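Local atomic coordinates of single-strand DNA-binding protein (Agrobacterium tumefaciens, PDB entry 3BTP), a protein that coats single-stranded DNA without regard to sequence and mediates nuclear uptake of the transferred T-DNA during plant transformation. Residues M363-L375 and I454-D466. Numbering follows the deposited sequence.
Sequences MTRDRHVSVDYLL and IVADGPNLREVPD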
ATOM      1  N   MET A 363      18.025 -17.242 -13.067  1.00 45.46           N
ATOM      2  CA  MET A 363      17.013 -16.957 -11.999  1.00 46.31           C
ATOM      3  C   MET A 363      17.101 -15.548 -11.487  1.00 44.29           C
ATOM      4  O   MET A 363      18.178 -15.087 -11.086  1.00 44.36           O
ATOM      5  CB  MET A 363      17.118 -17.908 -10.785  1.00 47.65           C
ATOM      6  CG  MET A 363      16.825 -19.380 -11.076  1.00 51.15           C
ATOM      7  SD  MET A 363      15.088 -19.785 -11.361  1.00 60.86           S
ATOM      8  CE  MET A 363      14.718 -20.838  -9.919  1.00 57.04           C
ATOM      9  N   THR A 364      15.950 -14.880 -11.506  1.00 42.07           N
ATOM     10  CA  THR A 364      15.743 -13.516 -11.022  1.00 39.26           C
ATOM     11  C   THR A 364      15.991 -13.314  -9.485  1.00 36.72           C
ATOM     12  O   THR A 364      16.168 -14.288  -8.754  1.00 35.93           O
ATOM     13  CB  THR A 364      14.336 -13.058 -11.464  1.00 39.79           C
ATOM     14  OG1 THR A 364      14.268 -11.642 -11.463  1.00 45.56           O
ATOM     15  CG2 THR A 364      13.216 -13.579 -10.594  1.00 39.22           C
ATOM     16  N   ARG A 365      16.051 -12.072  -9.006  1.00 33.19           N
ATOM     17  CA  ARG A 365      16.244 -11.823  -7.572  1.00 31.68           C
ATOM     18  C   ARG A 365      15.079 -12.285  -6.668  1.00 30.74           C
ATOM     19  O   ARG A 365      13.929 -12.333  -7.080  1.00 30.67           O
ATOM     20  CB  ARG A 365      16.564 -10.351  -7.322  1.00 31.87           C
ATOM     21  CG  ARG A 365      18.008 -10.021  -7.677  1.00 30.98           C
ATOM     22  CD  ARG A 365      18.386  -8.563  -7.482  1.00 33.79           C
ATOM     23  NE  ARG A 365      19.803  -8.413  -7.854  1.00 42.23           N
ATOM     24  CZ  ARG A 365      20.347  -7.318  -8.380  1.00 44.88           C
ATOM     25  NH1 ARG A 365      19.610  -6.227  -8.589  1.00 46.51           N
ATOM     26  NH2 ARG A 365      21.648  -7.308  -8.693  1.00 46.64           N
ATOM     27  N   ASP A 366      15.404 -12.647  -5.434  1.00 29.32           N
ATOM     28  CA  ASP A 366      14.400 -12.979  -4.439  1.00 27.28           C
ATOM     29  C   ASP A 366      13.550 -11.779  -4.069  1.00 26.33           C
ATOM     30  O   ASP A 366      14.040 -10.654  -4.064  1.00 26.79           O
ATOM     31  CB  ASP A 366      15.017 -13.653  -3.216  1.00 26.15           C
ATOM     32  CG  ASP A 366      15.565 -15.018  -3.528  1.00 26.27           C
ATOM     33  OD1 ASP A 366      15.140 -15.603  -4.546  1.00 30.49           O
ATOM     34  OD2 ASP A 366      16.449 -15.531  -2.806  1.00 29.46           O
ATOM     35  N   ARG A 367      12.255 -12.021  -3.806  1.00 24.17           N
ATOM     36  CA  ARG A 367      11.354 -10.957  -3.401  1.00 22.48           C
ATOM     37  C   ARG A 367      10.277 -11.620  -2.606  1.00 22.16           C
ATOM     38  O   ARG A 367       9.449 -12.314  -3.187  1.00 21.20           O
ATOM     39  CB  ARG A 367      10.772 -10.181  -4.616  1.00 22.99           C
ATOM     40  CG  ARG A 367       9.816  -9.078  -4.164  1.00 21.12           C
ATOM     41  CD  ARG A 367       9.609  -7.977  -5.166  1.00 17.29           C
ATOM     42  NE  ARG A 367       8.785  -6.885  -4.565  1.00 20.83           N
ATOM     43  CZ  ARG A 367       8.233  -5.853  -5.230  1.00 19.53           C
ATOM     44  NH1 ARG A 367       8.431  -5.695  -6.534  1.00 17.74           N
ATOM     45  NH2 ARG A 367       7.565  -4.900  -4.571  1.00 18.66           N
ATOM     46  N   HIS A 368      10.302 -11.422  -1.279  1.00 20.15           N
ATOM     47  CA  HIS A 368       9.452 -12.160  -0.355  1.00 19.94           C
ATOM     48  C   HIS A 368       8.271 -11.281   0.080  1.00 19.21           C
ATOM     49  O   HIS A 368       8.470 -10.219   0.645  1.00 20.71           O
ATOM     50  CB  HIS A 368      10.344 -12.470   0.873  1.00 20.30           C
ATOM     51  CG  HIS A 368      11.460 -13.421   0.578  1.00 20.40           C
ATOM     52  ND1 HIS A 368      12.744 -13.011   0.284  1.00 25.15           N
ATOM     53  CD2 HIS A 368      11.475 -14.770   0.508  1.00 19.98           C
ATOM     54  CE1 HIS A 368      13.504 -14.061   0.063  1.00 20.67           C
ATOM     55  NE2 HIS A 368      12.763 -15.144   0.209  1.00 21.63           N
ATOM     56  N   VAL A 369       7.051 -11.698  -0.149  1.00 18.29           N
ATOM     57  CA  VAL A 369       5.968 -10.820   0.059  1.00 17.53           C
ATOM     58  C   VAL A 369       5.245 -11.429   1.222  1.00 18.20           C
ATOM     59  O   VAL A 369       5.029 -12.667   1.287  1.00 18.93           O
ATOM     60  CB  VAL A 369       5.061 -10.651  -1.234  1.00 18.75           C
ATOM     61  CG1 VAL A 369       3.752  -9.974  -0.916  1.00 15.04           C
ATOM     62  CG2 VAL A 369       5.823  -9.846  -2.371  1.00 18.55           C
ATOM     63  N   SER A 370       4.875 -10.575   2.153  1.00 16.69           N
ATOM     64  CA  SER A 370       4.050 -10.967   3.288  1.00 16.88           C
ATOM     65  C   SER A 370       2.823 -11.785   2.853  1.00 18.15           C
ATOM     66  O   SER A 370       2.063 -11.362   1.994  1.00 18.35           O
ATOM     67  CB  SER A 370       3.580  -9.699   3.962  1.00 14.86           C
ATOM     68  OG  SER A 370       2.686 -10.016   4.987  1.00 16.00           O
ATOM     69  N   VAL A 371       2.611 -12.924   3.477  1.00 18.44           N
ATOM     70  CA  VAL A 371       1.447 -13.753   3.207  1.00 18.58           C
ATOM     71  C   VAL A 371       0.078 -13.151   3.597  1.00 19.82           C
ATOM     72  O   VAL A 371      -0.886 -13.269   2.866  1.00 18.30           O
ATOM     73  CB  VAL A 371       1.659 -15.188   3.895  1.00 18.86           C
ATOM     74  CG1 VAL A 371       0.392 -16.014   3.948  1.00 14.20           C
ATOM     75  CG2 VAL A 371       2.868 -15.987   3.215  1.00 15.00           C
ATOM     76  N   ASP A 372      -0.003 -12.607   4.801  1.00 20.43           N
ATOM     77  CA  ASP A 372      -1.095 -11.808   5.264  1.00 22.36           C
ATOM     78  C   ASP A 372      -1.554 -10.691   4.291  1.00 23.50           C
ATOM     79  O   ASP A 372      -2.744 -10.590   3.952  1.00 24.24           O
ATOM     80  CB  ASP A 372      -0.656 -11.169   6.573  1.00 24.00           C
ATOM     81  CG  ASP A 372      -1.686 -10.187   7.108  1.00 31.21           C
ATOM     82  OD1 ASP A 372      -2.760 -10.667   7.521  1.00 35.17           O
ATOM     83  OD2 ASP A 372      -1.425  -8.932   7.075  1.00 41.34           O
ATOM     84  N   TYR A 373      -0.631  -9.832   3.881  1.00 22.27           N
ATOM     85  CA  TYR A 373      -0.873  -8.881   2.794  1.00 22.14           C
ATOM     86  C   TYR A 373      -1.557  -9.542   1.568  1.00 22.11           C
ATOM     87  O   TYR A 373      -2.604  -9.110   1.083  1.00 20.39           O
ATOM     88  CB  TYR A 373       0.466  -8.181   2.390  1.00 21.41           C
ATOM     89  CG  TYR A 373       0.294  -7.106   1.363  1.00 21.36           C
ATOM     90  CD1 TYR A 373      -0.069  -5.786   1.730  1.00 20.23           C
ATOM     91  CD2 TYR A 373       0.435  -7.391   0.037  1.00 21.28           C
ATOM     92  CE1 TYR A 373      -0.250  -4.765   0.767  1.00 17.19           C
ATOM     93  CE2 TYR A 373       0.221  -6.406  -0.944  1.00 21.97           C
ATOM     94  CZ  TYR A 373      -0.127  -5.116  -0.579  1.00 20.46           C
ATOM     95  OH  TYR A 373      -0.273  -4.209  -1.610  1.00 22.52           O
ATOM     96  N   LEU A 374      -0.924 -10.573   1.050  1.00 21.98           N
ATOM     97  CA  LEU A 374      -1.450 -11.265  -0.076  1.00 22.96           C
ATOM     98  C   LEU A 374      -2.856 -11.845   0.123  1.00 23.09           C
ATOM     99  O   LEU A 374      -3.744 -11.612  -0.707  1.00 24.67           O
ATOM    100  CB  LEU A 374      -0.446 -12.316  -0.518  1.00 22.69           C
ATOM    101  CG  LEU A 374      -0.497 -12.934  -1.903  1.00 24.68           C
ATOM    102  CD1 LEU A 374      -0.282 -11.909  -3.072  1.00 23.12           C
ATOM    103  CD2 LEU A 374       0.541 -14.093  -1.934  1.00 23.71           C
ATOM    104  N   LEU A 375      -3.062 -12.594   1.188  1.00 22.12           N
ATOM    105  CA  LEU A 375      -4.321 -13.243   1.457  1.00 22.64           C
ATOM    106  C   LEU A 375      -5.473 -12.284   1.811  1.00 24.27           C
ATOM    107  O   LEU A 375      -6.637 -12.581   1.495  1.00 23.94           O
ATOM    108  CB  LEU A 375      -4.173 -14.255   2.603  1.00 20.34           C
ATOM    109  CG  LEU A 375      -3.846 -15.709   2.208  1.00 23.60           C
ATOM    110  CD1 LEU A 375      -2.585 -15.913   1.300  1.00 19.77           C
ATOM    111  CD2 LEU A 375      -3.734 -16.539   3.449  1.00 21.63           C
ATOM    112  N   ILE A 454      18.567 -10.120   3.202  1.00 24.78           N
ATOM    113  CA  ILE A 454      17.314  -9.542   2.815  1.00 21.75           C
ATOM    114  C   ILE A 454      16.892  -8.364   3.701  1.00 21.12           C
ATOM    115  O   ILE A 454      17.207  -8.320   4.857  1.00 22.09           O
ATOM    116  CB  ILE A 454      16.205 -10.642   2.576  1.00 21.58           C
ATOM    117  CG1 ILE A 454      15.855 -11.404   3.832  1.00 19.07           C
ATOM    118  CG2 ILE A 454      16.668 -11.629   1.462  1.00 21.42           C
ATOM    119  CD1 ILE A 454      14.794 -12.379   3.557  1.00 12.34           C
ATOM    120  N   VAL A 455      16.161  -7.418   3.153  1.00 21.89           N
ATOM    121  CA  VAL A 455      15.833  -6.230   3.873  1.00 22.66           C
ATOM    122  C   VAL A 455      14.329  -5.992   3.892  1.00 23.24           C
ATOM    123  O   VAL A 455      13.746  -5.944   2.845  1.00 23.86           O
ATOM    124  CB  VAL A 455      16.590  -4.934   3.256  1.00 22.83           C
ATOM    125  CG1 VAL A 455      16.221  -3.687   4.072  1.00 21.99           C
ATOM    126  CG2 VAL A 455      18.156  -5.150   3.242  1.00 21.67           C
ATOM    127  N   ALA A 456      13.745  -5.760   5.075  1.00 24.63           N
ATOM    128  CA  ALA A 456      12.333  -5.505   5.232  1.00 26.04           C
ATOM    129  C   ALA A 456      11.965  -4.070   4.825  1.00 27.11           C
ATOM    130  O   ALA A 456      12.606  -3.126   5.189  1.00 26.99           O
ATOM    131  CB  ALA A 456      11.886  -5.804   6.686  1.00 25.48           C
ATOM    132  N   ASP A 457      10.916  -3.919   4.040  1.00 28.33           N
ATOM    133  CA  ASP A 457      10.613  -2.627   3.441  1.00 28.74           C
ATOM    134  C   ASP A 457       9.156  -2.714   3.071  1.00 27.98           C
ATOM    135  O   ASP A 457       8.830  -3.177   1.979  1.00 27.75           O
ATOM    136  CB  ASP A 457      11.446  -2.498   2.172  1.00 31.45           C
ATOM    137  CG  ASP A 457      11.146  -1.218   1.381  1.00 37.20           C
ATOM    138  OD1 ASP A 457      10.907  -0.114   2.005  1.00 39.96           O
ATOM    139  OD2 ASP A 457      11.181  -1.350   0.122  1.00 42.16           O
ATOM    140  N   GLY A 458       8.286  -2.293   3.972  1.00 25.35           N
ATOM    141  CA  GLY A 458       6.886  -2.586   3.876  1.00 24.87           C
ATOM    142  C   GLY A 458       6.568  -4.062   4.154  1.00 24.39           C
ATOM    143  O   GLY A 458       7.254  -4.733   4.946  1.00 24.01           O
ATOM    144  N   PRO A 459       5.483  -4.568   3.550  1.00 23.84           N
ATOM    145  CA  PRO A 459       5.101  -5.969   3.640  1.00 23.02           C
ATOM    146  C   PRO A 459       5.841  -6.876   2.661  1.00 24.08           C
ATOM    147  O   PRO A 459       5.285  -7.870   2.187  1.00 25.22           O
ATOM    148  CB  PRO A 459       3.588  -5.940   3.450  1.00 21.96           C
ATOM    149  CG  PRO A 459       3.307  -4.747   2.705  1.00 22.90           C
ATOM    150  CD  PRO A 459       4.487  -3.781   2.818  1.00 23.73           C
ATOM    151  N   ASN A 460       7.109  -6.551   2.391  1.00 22.98           N
ATOM    152  CA  ASN A 460       7.950  -7.425   1.643  1.00 22.69           C
ATOM    153  C   ASN A 460       9.455  -7.243   2.052  1.00 23.84           C
ATOM    154  O   ASN A 460       9.844  -6.206   2.604  1.00 23.26           O
ATOM    155  CB  ASN A 460       7.648  -7.342   0.139  1.00 22.09           C
ATOM    156  CG  ASN A 460       8.197  -6.065  -0.568  1.00 23.99           C
ATOM    157  OD1 ASN A 460       8.696  -5.106   0.038  1.00 19.21           O
ATOM    158  ND2 ASN A 460       8.139  -6.109  -1.877  1.00 18.32           N
ATOM    159  N   LEU A 461      10.253  -8.298   1.835  1.00 24.30           N
ATOM    160  CA  LEU A 461      11.678  -8.287   2.051  1.00 22.64           C
ATOM    161  C   LEU A 461      12.312  -8.268   0.694  1.00 23.48           C
ATOM    162  O   LEU A 461      11.941  -9.027  -0.170  1.00 21.93           O
ATOM    163  CB  LEU A 461      12.128  -9.520   2.824  1.00 21.87           C
ATOM    164  CG  LEU A 461      11.615  -9.854   4.281  1.00 23.54           C
ATOM    165  CD1 LEU A 461      11.198  -8.690   5.137  1.00 20.55           C
ATOM    166  CD2 LEU A 461      10.542 -10.746   4.291  1.00 23.24           C
ATOM    167  N   ARG A 462      13.321  -7.397   0.543  1.00 24.95           N
ATOM    168  CA  ARG A 462      14.046  -7.187  -0.699  1.00 23.94           C
ATOM    169  C   ARG A 462      15.552  -7.434  -0.534  1.00 24.85           C
ATOM    170  O   ARG A 462      16.124  -7.288   0.541  1.00 26.24           O
ATOM    171  CB  ARG A 462      13.778  -5.763  -1.184  1.00 23.88           C
ATOM    172  CG  ARG A 462      12.306  -5.381  -1.342  1.00 23.21           C
ATOM    173  CD  ARG A 462      11.500  -6.127  -2.432  1.00 23.65           C
ATOM    174  NE  ARG A 462      12.156  -6.204  -3.777  1.00 25.94           N
ATOM    175  CZ  ARG A 462      12.025  -5.248  -4.713  1.00 25.67           C
ATOM    176  NH1 ARG A 462      11.307  -4.194  -4.491  1.00 18.52           N
ATOM    177  NH2 ARG A 462      12.617  -5.335  -5.885  1.00 25.89           N
ATOM    178  N   GLU A 463      16.174  -7.877  -1.605  1.00 26.01           N
ATOM    179  CA  GLU A 463      17.611  -7.928  -1.747  1.00 26.22           C
ATOM    180  C   GLU A 463      18.192  -6.526  -1.727  1.00 26.81           C
ATOM    181  O   GLU A 463      17.570  -5.551  -2.149  1.00 25.54           O
ATOM    182  CB  GLU A 463      17.962  -8.654  -3.061  1.00 25.55           C
ATOM    183  CG  GLU A 463      17.624 -10.123  -3.050  1.00 24.78           C
ATOM    184  CD  GLU A 463      18.420 -10.940  -4.085  1.00 31.42           C
ATOM    185  OE1 GLU A 463      19.584 -10.489  -4.370  1.00 29.95           O
ATOM    186  OE2 GLU A 463      17.898 -12.036  -4.573  1.00 28.04           O
ATOM    187  N   VAL A 464      19.409  -6.420  -1.228  1.00 30.05           N
ATOM    188  CA  VAL A 464      20.026  -5.083  -1.085  1.00 32.53           C
ATOM    189  C   VAL A 464      20.112  -4.284  -2.439  1.00 32.57           C
ATOM    190  O   VAL A 464      19.737  -3.093  -2.468  1.00 33.40           O
ATOM    191  CB  VAL A 464      21.416  -5.174  -0.428  1.00 31.90           C
ATOM    192  CG1 VAL A 464      22.076  -3.824  -0.417  1.00 32.26           C
ATOM    193  CG2 VAL A 464      21.333  -5.789   0.969  1.00 34.56           C
ATOM    194  N   PRO A 465      20.658  -4.906  -3.528  1.00 32.92           N
ATOM    195  CA  PRO A 465      20.685  -4.170  -4.823  1.00 33.94           C
ATOM    196  C   PRO A 465      19.346  -3.747  -5.432  1.00 35.59           C
ATOM    197  O   PRO A 465      19.359  -3.036  -6.418  1.00 34.61           O
ATOM    198  CB  PRO A 465      21.382  -5.139  -5.784  1.00 34.40           C
ATOM    199  CG  PRO A 465      21.404  -6.466  -5.090  1.00 33.78           C
ATOM    200  CD  PRO A 465      21.372  -6.205  -3.614  1.00 31.19           C
ATOM    201  N   ASP A 466      18.218  -4.179  -4.856  1.00 37.29           N
ATOM    202  CA  ASP A 466      16.903  -3.757  -5.293  1.00 38.45           C
ATOM    203  C   ASP A 466      16.431  -2.508  -4.576  1.00 39.74           C
ATOM    204  O   ASP A 466      15.390  -1.938  -4.937  1.00 40.62           O
ATOM    205  CB  ASP A 466      15.896  -4.875  -5.098  1.00 38.71           C
ATOM    206  CG  ASP A 466      15.746  -5.728  -6.322  1.00 41.54           C
ATOM    207  OD1 ASP A 466      16.078  -5.195  -7.409  1.00 45.46           O
ATOM    208  OD2 ASP A 466      15.283  -6.904  -6.223  1.00 42.76           O
TER
HETATM  209  O   HOH W   1      14.185  -8.061  -4.130  1.00 18.69           O
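Two guanidinium groups of like charge, those of Arg367 and Arg462, lie flat on one another, their centres 3.9 Å apart and their planes only 12° from parallel. Arg462 NH1 sits over the centre of the Arg367 group, whereas Arg367 NE falls near the rim of the Arg462 group; the amide of Asn460 borders the Arg367 edge. The like charges are probably offset by carboxylates: Arg367 NH2 forms a salt bridge with an acidic side chain of the chain of another protein, and Arg462 NH2 forms one with Asp466 OD2, though its hydrogen bond is weak. A water at the Arg462 edge, 2.8 Å from Arg462 NE, also joins Asp366 O, Glu463 N and Asp466 OD2. The extended side chain of Arg365 carries its guanidinium over Pro465, whose CB lies 3.3 Å from that plane, with Asp466 OD1 at its edge, in a long salt bridge to Arg365 NH1.

Beneath these side chains the strands run antiparallel. His368 and Leu461 form a hydrogen-bonded pair, with Leu461 N to His368 O at 2.9 Å, and Ser370 N reaches Pro459 O at 2.7 Å. At the other end, Glu463 OE2 accepts Asp366 N at 2.7 Å on its anti side, 29° out of the carboxylate plane; the Asp366 carboxylate hydrogen-bonds Asn352 and forms a salt bridge with Arg355. With CG anti to the backbone N (chi1 -175°), Tyr373 brings its ring against Pro459, Tyr373 CD1 to Pro459 CG 3.7 Å.

Strand 367-370 thus lies between 349-352 and 460-462 in a closed antiparallel barrel. Ser370 stands at the N-cap position of helix 371-377; Tyr373, from that helix, and Pro459, from the turn before strand 460-462, both pack on helix 317-323.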